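Local coordinates for PppA (Pseudomonas aeruginosa, PDB 6JKV), which binds manganese, is a key regulatory component of the type VI secretion system and probably acts as a protein serine/threonine phosphatase of the PP2C family, at residues Asn24-Tyr29 and Leu201-Gly206; Ser240-Gly245 and Asp252-Leu257; Gly55-Ala60 and Leu257-Phe262. All coordinates share one frame; numbering follows the deposited sequence.

Contact 1: Asn24-Tyr29 and Leu201-Gly206; sequences NSVSYY and LHVLPG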
loop_
_atom_site.group_PDB
_atom_site.type_symbol
_atom_site.label_atom_id
_atom_site.label_comp_id
_atom_site.label_asym_id
_atom_site.label_seq_id
_atom_site.Cartn_x
_atom_site.Cartn_y
_atom_site.Cartn_z
ATOM N N ASN A 24 -22.720 17.718 -0.805
ATOM C CA ASN A 24 -21.542 17.105 -1.518
ATOM C C ASN A 24 -20.552 16.476 -0.532
ATOM O O ASN A 24 -19.476 16.047 -0.981
ATOM C CB ASN A 24 -20.835 18.123 -2.423
ATOM C CG ASN A 24 -20.918 19.540 -1.897
ATOM O OD1 ASN A 24 -20.453 19.825 -0.790
ATOM N ND2 ASN A 24 -21.540 20.415 -2.677
ATOM N N SER A 25 -20.891 16.380 0.752
ATOM C CA SER A 25 -19.982 15.776 1.749
ATOM C C SER A 25 -20.033 14.251 1.628
ATOM O O SER A 25 -21.072 13.703 1.229
ATOM C CB SER A 25 -20.268 16.256 3.152
ATOM O OG SER A 25 -21.637 16.115 3.493
ATOM N N VAL A 26 -18.920 13.607 1.957
ATOM C CA VAL A 26 -18.759 12.135 1.889
ATOM C C VAL A 26 -19.399 11.529 3.135
ATOM O O VAL A 26 -19.061 11.962 4.246
ATOM C CB VAL A 26 -17.274 11.763 1.756
ATOM C CG1 VAL A 26 -17.018 10.301 2.092
ATOM C CG2 VAL A 26 -16.781 12.091 0.352
ATOM N N SER A 27 -20.282 10.554 2.936
ATOM C CA SER A 27 -21.054 9.880 4.010
ATOM C C SER A 27 -20.352 8.603 4.483
ATOM O O SER A 27 -20.299 8.388 5.707
ATOM C CB SER A 27 -22.454 9.559 3.547
ATOM O OG SER A 27 -23.141 10.725 3.131
ATOM N N TYR A 28 -19.864 7.771 3.562
ATOM C CA TYR A 28 -19.553 6.345 3.837
ATOM C C TYR A 28 -18.391 5.882 2.965
ATOM O O TYR A 28 -18.243 6.373 1.834
ATOM C CB TYR A 28 -20.795 5.490 3.576
ATOM C CG TYR A 28 -20.664 4.019 3.890
ATOM C CD1 TYR A 28 -20.708 3.563 5.203
ATOM C CD2 TYR A 28 -20.525 3.077 2.880
ATOM C CE1 TYR A 28 -20.615 2.213 5.500
ATOM C CE2 TYR A 28 -20.421 1.723 3.165
ATOM C CZ TYR A 28 -20.463 1.289 4.478
ATOM O OH TYR A 28 -20.373 -0.044 4.756
ATOM N N TYR A 29 -17.603 4.951 3.496
ATOM C CA TYR A 29 -16.471 4.309 2.792
ATOM C C TYR A 29 -16.716 2.801 2.748
ATOM O O TYR A 29 -16.885 2.208 3.807
ATOM C CB TYR A 29 -15.153 4.641 3.488
ATOM C CG TYR A 29 -14.666 6.049 3.246
ATOM C CD1 TYR A 29 -13.995 6.381 2.078
ATOM C CD2 TYR A 29 -14.898 7.057 4.172
ATOM C CE1 TYR A 29 -13.543 7.670 1.841
ATOM C CE2 TYR A 29 -14.469 8.354 3.943
ATOM C CZ TYR A 29 -13.793 8.663 2.774
ATOM O OH TYR A 29 -13.394 9.952 2.583
ATOM N N LEU A 201 -5.560 14.592 0.441
ATOM C CA LEU A 201 -6.606 14.408 -0.594
ATOM C C LEU A 201 -7.907 15.018 -0.087
ATOM O O LEU A 201 -8.255 14.807 1.078
ATOM C CB LEU A 201 -6.789 12.917 -0.886
ATOM C CG LEU A 201 -5.578 12.184 -1.464
ATOM C CD1 LEU A 201 -5.769 10.678 -1.351
ATOM C CD2 LEU A 201 -5.341 12.581 -2.913
ATOM N N HIS A 202 -8.578 15.769 -0.951
ATOM C CA HIS A 202 -9.996 16.147 -0.788
ATOM C C HIS A 202 -10.844 15.058 -1.447
ATOM O O HIS A 202 -10.661 14.803 -2.639
ATOM C CB HIS A 202 -10.235 17.541 -1.361
ATOM C CG HIS A 202 -11.676 17.869 -1.542
ATOM N ND1 HIS A 202 -12.522 18.158 -0.481
ATOM C CD2 HIS A 202 -12.430 17.930 -2.656
ATOM C CE1 HIS A 202 -13.734 18.390 -0.940
ATOM N NE2 HIS A 202 -13.701 18.271 -2.266
ATOM N N VAL A 203 -11.707 14.416 -0.670
ATOM C CA VAL A 203 -12.534 13.271 -1.140
ATOM C C VAL A 203 -13.897 13.808 -1.574
ATOM O O VAL A 203 -14.498 14.598 -0.822
ATOM C CB VAL A 203 -12.692 12.187 -0.062
ATOM C CG1 VAL A 203 -13.282 10.923 -0.664
ATOM C CG2 VAL A 203 -11.371 11.902 0.636
ATOM N N LEU A 204 -14.342 13.395 -2.757
ATOM C CA LEU A 204 -15.714 13.657 -3.247
ATOM C C LEU A 204 -16.500 12.356 -3.256
ATOM O O LEU A 204 -15.933 11.287 -3.493
ATOM C CB LEU A 204 -15.651 14.252 -4.656
ATOM C CG LEU A 204 -15.196 15.704 -4.737
ATOM C CD1 LEU A 204 -15.097 16.146 -6.186
ATOM C CD2 LEU A 204 -16.135 16.608 -3.946
ATOM N N PRO A 205 -17.834 12.417 -3.036
ATOM C CA PRO A 205 -18.684 11.248 -3.238
ATOM C C PRO A 205 -18.463 10.714 -4.658
ATOM O O PRO A 205 -18.441 11.503 -5.585
ATOM C CB PRO A 205 -20.110 11.780 -3.030
ATOM C CG PRO A 205 -19.919 13.007 -2.160
ATOM C CD PRO A 205 -18.603 13.603 -2.619
ATOM N N GLY A 206 -18.258 9.404 -4.776
ATOM C CA GLY A 206 -18.034 8.735 -6.064
ATOM C C GLY A 206 -16.565 8.484 -6.335
ATOM O O GLY A 206 -16.278 7.774 -7.326
#
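Val203 points its side chain at the phenol end of Tyr29 and at Val26, at the end of the PP2C beta-sandwich where the N-terminal lead-in to strand 29-36 of one sheet meets the exit from strand 197-202 of the other. The Tyr29 oxygen rests in the fork of Val203, OH lying 3.4 Å from CG1 and about equally close to CG2 and CB; the side chains approach from opposite directions, and CG1 sits obliquely to the ring. In Val26, CG1 is anti to the backbone N (chi1 163°), leaving CG2 opposite the carbonyl carbon, 3.8 Å from Val203 CG1 and 3.8 Å from Pro205 CD. CG2 also rests on the backbone between Val203 and Pro205; no hydrogen bond joins the segments. Three polar groups are held by the connection between strands 120-129 and 132-138: Tyr29 OH bonds to Gly130 O, Val26 N to Asn131 OD1, and Val203 pairs through its backbone with Asn131. A classic beta bulge, with Ser27 and Tyr28 opposite Phe262, ties the lead-in to the C-terminus. At the exposed end the Pro205 ring lies against two successive carbonyl oxygens, CD 3.1 Å from Asn24 O and CG 3.6 Å from Ser25 O.

Contact 2: Ser240-Gly245 and Asp252-Leu257; sequences SLVHLG and DNITAL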
loop_
_atom_site.group_PDB
_atom_site.type_symbol
_atom_site.label_atom_id
_atom_site.label_comp_id
_atom_site.label_asym_id
_atom_site.label_seq_id
_atom_site.Cartn_x
_atom_site.Cartn_y
_atom_site.Cartn_z
ATOM N N SER A 240 -11.007 -9.078 -9.584
ATOM C CA SER A 240 -10.777 -8.968 -11.049
ATOM C C SER A 240 -9.350 -8.470 -11.305
ATOM O O SER A 240 -8.707 -8.949 -12.263
ATOM C CB SER A 240 -11.793 -8.092 -11.699
ATOM O OG SER A 240 -13.103 -8.544 -11.398
ATOM N N LEU A 241 -8.855 -7.552 -10.476
ATOM C CA LEU A 241 -7.464 -7.053 -10.613
ATOM C C LEU A 241 -6.486 -8.210 -10.418
ATOM O O LEU A 241 -5.601 -8.398 -11.280
ATOM C CB LEU A 241 -7.205 -5.948 -9.590
ATOM C CG LEU A 241 -7.836 -4.595 -9.902
ATOM C CD1 LEU A 241 -7.777 -3.701 -8.672
ATOM C CD2 LEU A 241 -7.138 -3.941 -11.085
ATOM N N VAL A 242 -6.652 -8.962 -9.328
ATOM C CA VAL A 242 -5.755 -10.099 -8.992
ATOM C C VAL A 242 -5.870 -11.145 -10.109
ATOM O O VAL A 242 -4.815 -11.650 -10.547
ATOM C CB VAL A 242 -6.068 -10.665 -7.594
ATOM C CG1 VAL A 242 -5.357 -11.983 -7.334
ATOM C CG2 VAL A 242 -5.730 -9.646 -6.513
ATOM N N HIS A 243 -7.088 -11.424 -10.586
ATOM C CA HIS A 243 -7.331 -12.420 -11.662
ATOM C C HIS A 243 -6.557 -12.013 -12.922
ATOM O O HIS A 243 -5.911 -12.890 -13.521
ATOM C CB HIS A 243 -8.828 -12.601 -11.949
ATOM C CG HIS A 243 -9.099 -13.340 -13.218
ATOM N ND1 HIS A 243 -9.889 -12.819 -14.235
ATOM C CD2 HIS A 243 -8.660 -14.540 -13.653
ATOM C CE1 HIS A 243 -9.947 -13.681 -15.229
ATOM N NE2 HIS A 243 -9.198 -14.746 -14.897
ATOM N N LEU A 244 -6.638 -10.741 -13.322
ATOM C CA LEU A 244 -5.909 -10.236 -14.514
ATOM C C LEU A 244 -4.402 -10.444 -14.306
ATOM O O LEU A 244 -3.737 -10.952 -15.235
ATOM C CB LEU A 244 -6.243 -8.761 -14.743
ATOM C CG LEU A 244 -5.432 -8.058 -15.832
ATOM C CD1 LEU A 244 -5.637 -8.707 -17.196
ATOM C CD2 LEU A 244 -5.788 -6.586 -15.894
ATOM N N GLY A 245 -3.889 -10.082 -13.129
ATOM C CA GLY A 245 -2.477 -10.298 -12.771
ATOM C C GLY A 245 -2.094 -11.759 -12.888
ATOM O O GLY A 245 -1.068 -12.063 -13.532
ATOM N N ASP A 252 5.131 -11.855 -9.075
ATOM C CA ASP A 252 5.279 -11.354 -7.684
ATOM C C ASP A 252 3.997 -11.641 -6.895
ATOM O O ASP A 252 2.949 -11.898 -7.521
ATOM C CB ASP A 252 5.597 -9.854 -7.687
ATOM C CG ASP A 252 6.174 -9.339 -6.379
ATOM O OD1 ASP A 252 6.320 -10.147 -5.437
ATOM O OD2 ASP A 252 6.467 -8.137 -6.312
ATOM N N ASN A 253 4.086 -11.607 -5.562
ATOM C CA ASN A 253 2.902 -11.506 -4.675
ATOM C C ASN A 253 2.076 -10.330 -5.194
ATOM O O ASN A 253 2.660 -9.272 -5.476
ATOM C CB ASN A 253 3.272 -11.285 -3.210
ATOM C CG ASN A 253 4.194 -12.348 -2.641
ATOM O OD1 ASN A 253 4.893 -12.095 -1.661
ATOM N ND2 ASN A 253 4.184 -13.539 -3.224
ATOM N N ILE A 254 0.773 -10.512 -5.344
ATOM C CA ILE A 254 -0.110 -9.470 -5.924
ATOM C C ILE A 254 -1.216 -9.197 -4.915
ATOM O O ILE A 254 -1.945 -10.137 -4.574
ATOM C CB ILE A 254 -0.648 -9.891 -7.306
ATOM C CG1 ILE A 254 -1.708 -8.905 -7.797
ATOM C CG2 ILE A 254 -1.157 -11.324 -7.299
ATOM C CD1 ILE A 254 -1.906 -8.937 -9.298
ATOM N N THR A 255 -1.296 -7.953 -4.444
ATOM C CA THR A 255 -2.328 -7.518 -3.480
ATOM C C THR A 255 -3.030 -6.279 -4.033
ATOM O O THR A 255 -2.340 -5.391 -4.574
ATOM C CB THR A 255 -1.721 -7.244 -2.101
ATOM O OG1 THR A 255 -1.011 -8.416 -1.704
ATOM C CG2 THR A 255 -2.777 -6.897 -1.070
ATOM N N ALA A 256 -4.352 -6.242 -3.901
ATOM C CA ALA A 256 -5.186 -5.097 -4.304
ATOM C C ALA A 256 -6.175 -4.806 -3.180
ATOM O O ALA A 256 -6.750 -5.754 -2.609
ATOM C CB ALA A 256 -5.884 -5.381 -5.613
ATOM N N LEU A 257 -6.313 -3.527 -2.857
ATOM C CA LEU A 257 -7.287 -3.033 -1.860
ATOM C C LEU A 257 -7.987 -1.822 -2.468
ATOM O O LEU A 257 -7.288 -0.850 -2.838
ATOM C CB LEU A 257 -6.547 -2.681 -0.569
ATOM C CG LEU A 257 -7.398 -2.656 0.695
ATOM C CD1 LEU A 257 -6.561 -3.007 1.925
ATOM C CD2 LEU A 257 -8.040 -1.288 0.847
#
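Ile254 points from its strand at helix 234-247 and reaches the helix backbone with its terminal methyl. With CG1 anti to the backbone N (chi1 172°) and the chain extended again at chi2 159°, CD1 comes to 3.8 Å from Gly245 CA and 4.0 Å from Val242 CA, lying between these two residues of one helical turn. Gly245 has no side chain, and the methyl packs directly on its CA. The other branch of Ile254, CG2, faces Val242 CG1 more loosely at 4.3 Å. Two residues along the same strand face, Ala256 CB is met by Leu241 CD1 at 4.0 Å and by Val242 CG2 at 4.4 Å. Segments 240-245 and 254-257 run nearly antiparallel, at 158°, their axes 8.2 Å apart at closest approach: this is a helix laid on the outer face of one sheet of the PP2C beta-sandwich, joined to its strand by a short loop. Val242 extends the packing onto Tyr34 and His36 of the adjacent strand, while Leu241 also touches Leu225 and Val228 of helix 222-229. Thr255 turns away from the helix, and its OG1 bonds to Ser35 and Asp46. Just ahead of the strand, Asp252 OD2 binds a manganese ion shared with Asp61 and Asp214.

Contact 3: Gly55-Ala60 and Leu257-Phe262; sequences GLWVVA and LVVRAF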
loop_
_atom_site.group_PDB
_atom_site.type_symbol
_atom_site.label_atom_id
_atom_site.label_comp_id
_atom_site.label_asym_id
_atom_site.label_seq_id
_atom_site.Cartn_x
_atom_site.Cartn_y
_atom_site.Cartn_z
ATOM N N GLY A 55 -11.333 4.077 9.501
ATOM C CA GLY A 55 -10.981 4.879 8.315
ATOM C C GLY A 55 -9.551 4.626 7.874
ATOM O O GLY A 55 -8.891 5.583 7.501
ATOM N N LEU A 56 -9.093 3.374 7.921
ATOM C CA LEU A 56 -7.677 3.015 7.671
ATOM C C LEU A 56 -7.601 1.870 6.672
ATOM O O LEU A 56 -8.322 0.867 6.847
ATOM C CB LEU A 56 -6.991 2.602 8.973
ATOM C CG LEU A 56 -5.478 2.414 8.860
ATOM C CD1 LEU A 56 -4.807 3.692 8.388
ATOM C CD2 LEU A 56 -4.897 1.983 10.198
ATOM N N TRP A 57 -6.744 2.027 5.668
ATOM C CA TRP A 57 -6.478 0.987 4.646
ATOM C C TRP A 57 -4.982 0.955 4.373
ATOM O O TRP A 57 -4.401 2.018 4.135
ATOM C CB TRP A 57 -7.295 1.257 3.385
ATOM C CG TRP A 57 -8.750 1.386 3.695
ATOM C CD1 TRP A 57 -9.657 0.375 3.800
ATOM C CD2 TRP A 57 -9.464 2.599 3.976
ATOM N NE1 TRP A 57 -10.890 0.877 4.117
ATOM C CE2 TRP A 57 -10.803 2.242 4.218
ATOM C CE3 TRP A 57 -9.105 3.947 4.030
ATOM C CZ2 TRP A 57 -11.785 3.189 4.507
ATOM C CZ3 TRP A 57 -10.076 4.883 4.316
ATOM C CH2 TRP A 57 -11.393 4.506 4.558
ATOM N N VAL A 58 -4.395 -0.232 4.434
ATOM C CA VAL A 58 -2.923 -0.402 4.392
ATOM C C VAL A 58 -2.610 -1.547 3.437
ATOM O O VAL A 58 -3.314 -2.567 3.478
ATOM C CB VAL A 58 -2.347 -0.657 5.798
ATOM C CG1 VAL A 58 -0.852 -0.926 5.740
ATOM C CG2 VAL A 58 -2.650 0.494 6.751
ATOM N N VAL A 59 -1.585 -1.360 2.612
ATOM C CA VAL A 59 -0.896 -2.458 1.889
ATOM C C VAL A 59 0.605 -2.346 2.174
ATOM O O VAL A 59 1.143 -1.235 2.087
ATOM C CB VAL A 59 -1.202 -2.414 0.388
ATOM C CG1 VAL A 59 -0.344 -3.411 -0.380
ATOM C CG2 VAL A 59 -2.681 -2.645 0.115
ATOM N N ALA A 60 1.244 -3.466 2.511
ATOM C CA ALA A 60 2.686 -3.534 2.829
ATOM C C ALA A 60 3.334 -4.681 2.053
ATOM O O ALA A 60 2.882 -5.823 2.194
ATOM C CB ALA A 60 2.874 -3.693 4.320
ATOM N N LEU A 257 -6.313 -3.527 -2.857
ATOM C CA LEU A 257 -7.287 -3.033 -1.860
ATOM C C LEU A 257 -7.987 -1.822 -2.468
ATOM O O LEU A 257 -7.288 -0.850 -2.838
ATOM C CB LEU A 257 -6.547 -2.681 -0.569
ATOM C CG LEU A 257 -7.398 -2.656 0.695
ATOM C CD1 LEU A 257 -6.561 -3.007 1.925
ATOM C CD2 LEU A 257 -8.040 -1.288 0.847
ATOM N N VAL A 258 -9.310 -1.902 -2.600
ATOM C CA VAL A 258 -10.123 -0.837 -3.244
ATOM C C VAL A 258 -11.019 -0.207 -2.183
ATOM O O VAL A 258 -11.621 -0.944 -1.383
ATOM C CB VAL A 258 -10.914 -1.358 -4.458
ATOM C CG1 VAL A 258 -11.996 -0.373 -4.894
ATOM C CG2 VAL A 258 -9.968 -1.652 -5.607
ATOM N N VAL A 259 -11.057 1.119 -2.180
ATOM C CA VAL A 259 -11.921 1.926 -1.287
ATOM C C VAL A 259 -12.801 2.802 -2.176
ATOM O O VAL A 259 -12.279 3.422 -3.129
ATOM C CB VAL A 259 -11.084 2.769 -0.310
ATOM C CG1 VAL A 259 -11.958 3.552 0.655
ATOM C CG2 VAL A 259 -10.097 1.906 0.461
ATOM N N ARG A 260 -14.089 2.862 -1.859
ATOM C CA ARG A 260 -15.057 3.710 -2.586
ATOM C C ARG A 260 -15.770 4.628 -1.596
ATOM O O ARG A 260 -16.259 4.129 -0.577
ATOM C CB ARG A 260 -16.068 2.854 -3.348
ATOM C CG ARG A 260 -17.075 3.685 -4.131
ATOM C CD ARG A 260 -17.972 2.820 -4.976
ATOM N NE ARG A 260 -17.343 2.431 -6.229
ATOM C CZ ARG A 260 -17.254 3.204 -7.298
ATOM N NH1 ARG A 260 -17.717 4.446 -7.264
ATOM N NH2 ARG A 260 -16.698 2.729 -8.402
ATOM N N ALA A 261 -15.838 5.921 -1.921
ATOM C CA ALA A 261 -16.507 6.955 -1.108
ATOM C C ALA A 261 -17.928 7.184 -1.626
ATOM O O ALA A 261 -18.117 7.174 -2.859
ATOM C CB ALA A 261 -15.702 8.226 -1.142
ATOM N N PHE A 262 -18.878 7.412 -0.713
ATOM C CA PHE A 262 -20.298 7.715 -1.041
ATOM C C PHE A 262 -20.727 9.029 -0.387
ATOM O O PHE A 262 -20.223 9.286 0.691
ATOM C CB PHE A 262 -21.220 6.573 -0.610
ATOM C CG PHE A 262 -20.952 5.254 -1.288
ATOM C CD1 PHE A 262 -19.896 4.450 -0.891
ATOM C CD2 PHE A 262 -21.762 4.815 -2.328
ATOM C CE1 PHE A 262 -19.649 3.242 -1.521
ATOM C CE2 PHE A 262 -21.522 3.599 -2.952
ATOM C CZ PHE A 262 -20.465 2.814 -2.548
#
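The indole of Trp57 carries Val259 on one face and the backbone of its near neighbour Gly55 on the other. Val259 CG2 stands over the pyrrole ring, 3.5 Å from the centroid of that five-membered ring and 9° off its normal, a well-centred CH-pi contact. The other methyl of Val259, CG1, extends toward the benzo ring and lies 3.9 Å from Trp57 CZ2. On the opposite face Gly55 C is 3.6 Å above the ring plane, nearer the periphery of the indole. Leu257 approaches obliquely, its CD2 lying 3.7 Å from Trp57 CB; the side chains of both Leu257 and Val259 lie roughly perpendicular to that of Trp57. Strands 56-60 and 257-261 belong to different sheets and run at 159° with axes 8.4 Å apart, without a hydrogen bond between them; their inward side chains interleave in the hydrophobic core of the PP2C beta-sandwich. Leu257, its CG anti to the backbone N, reaches deep enough for CD1 to touch the opposing backbone at Val58 O, 3.6 Å away. Val59 and Leu257 pass side by side, pointing opposite ways, with Val59 CG2 3.9 Å from Leu257 CB. The indole is further surrounded by Tyr29, whose ring plane is inclined to it by about 50°, and by Leu126 and Ala128 of strand 120-129. Trp57 NE1 makes a weak hydrogen bond to Ser31 OG.

In the fold
Strand 254-261 carries contacts 2 and 3, and contact 1 packs against its C-terminal end: contact 2 covers its outer face with a helix, while contact 3 packs its inner face on the second sheet. Contacts 2 and 3 share Leu257, with centres 15 Å apart, and touch where Leu241 CD1 lies 4.3 Å from Val258 CG2. Contacts 1 and 3, 13 Å apart between centres, are joined by a probable hydrogen bond of 2.8 Å between Tyr28 O and Phe262 N. Contacts 1 and 2 do not touch. At the other end, Asp252 of contact 2 binds manganese directly, while the Ile254 side chain is about 8 Å and that of Val59 about 9 Å from a manganese ion.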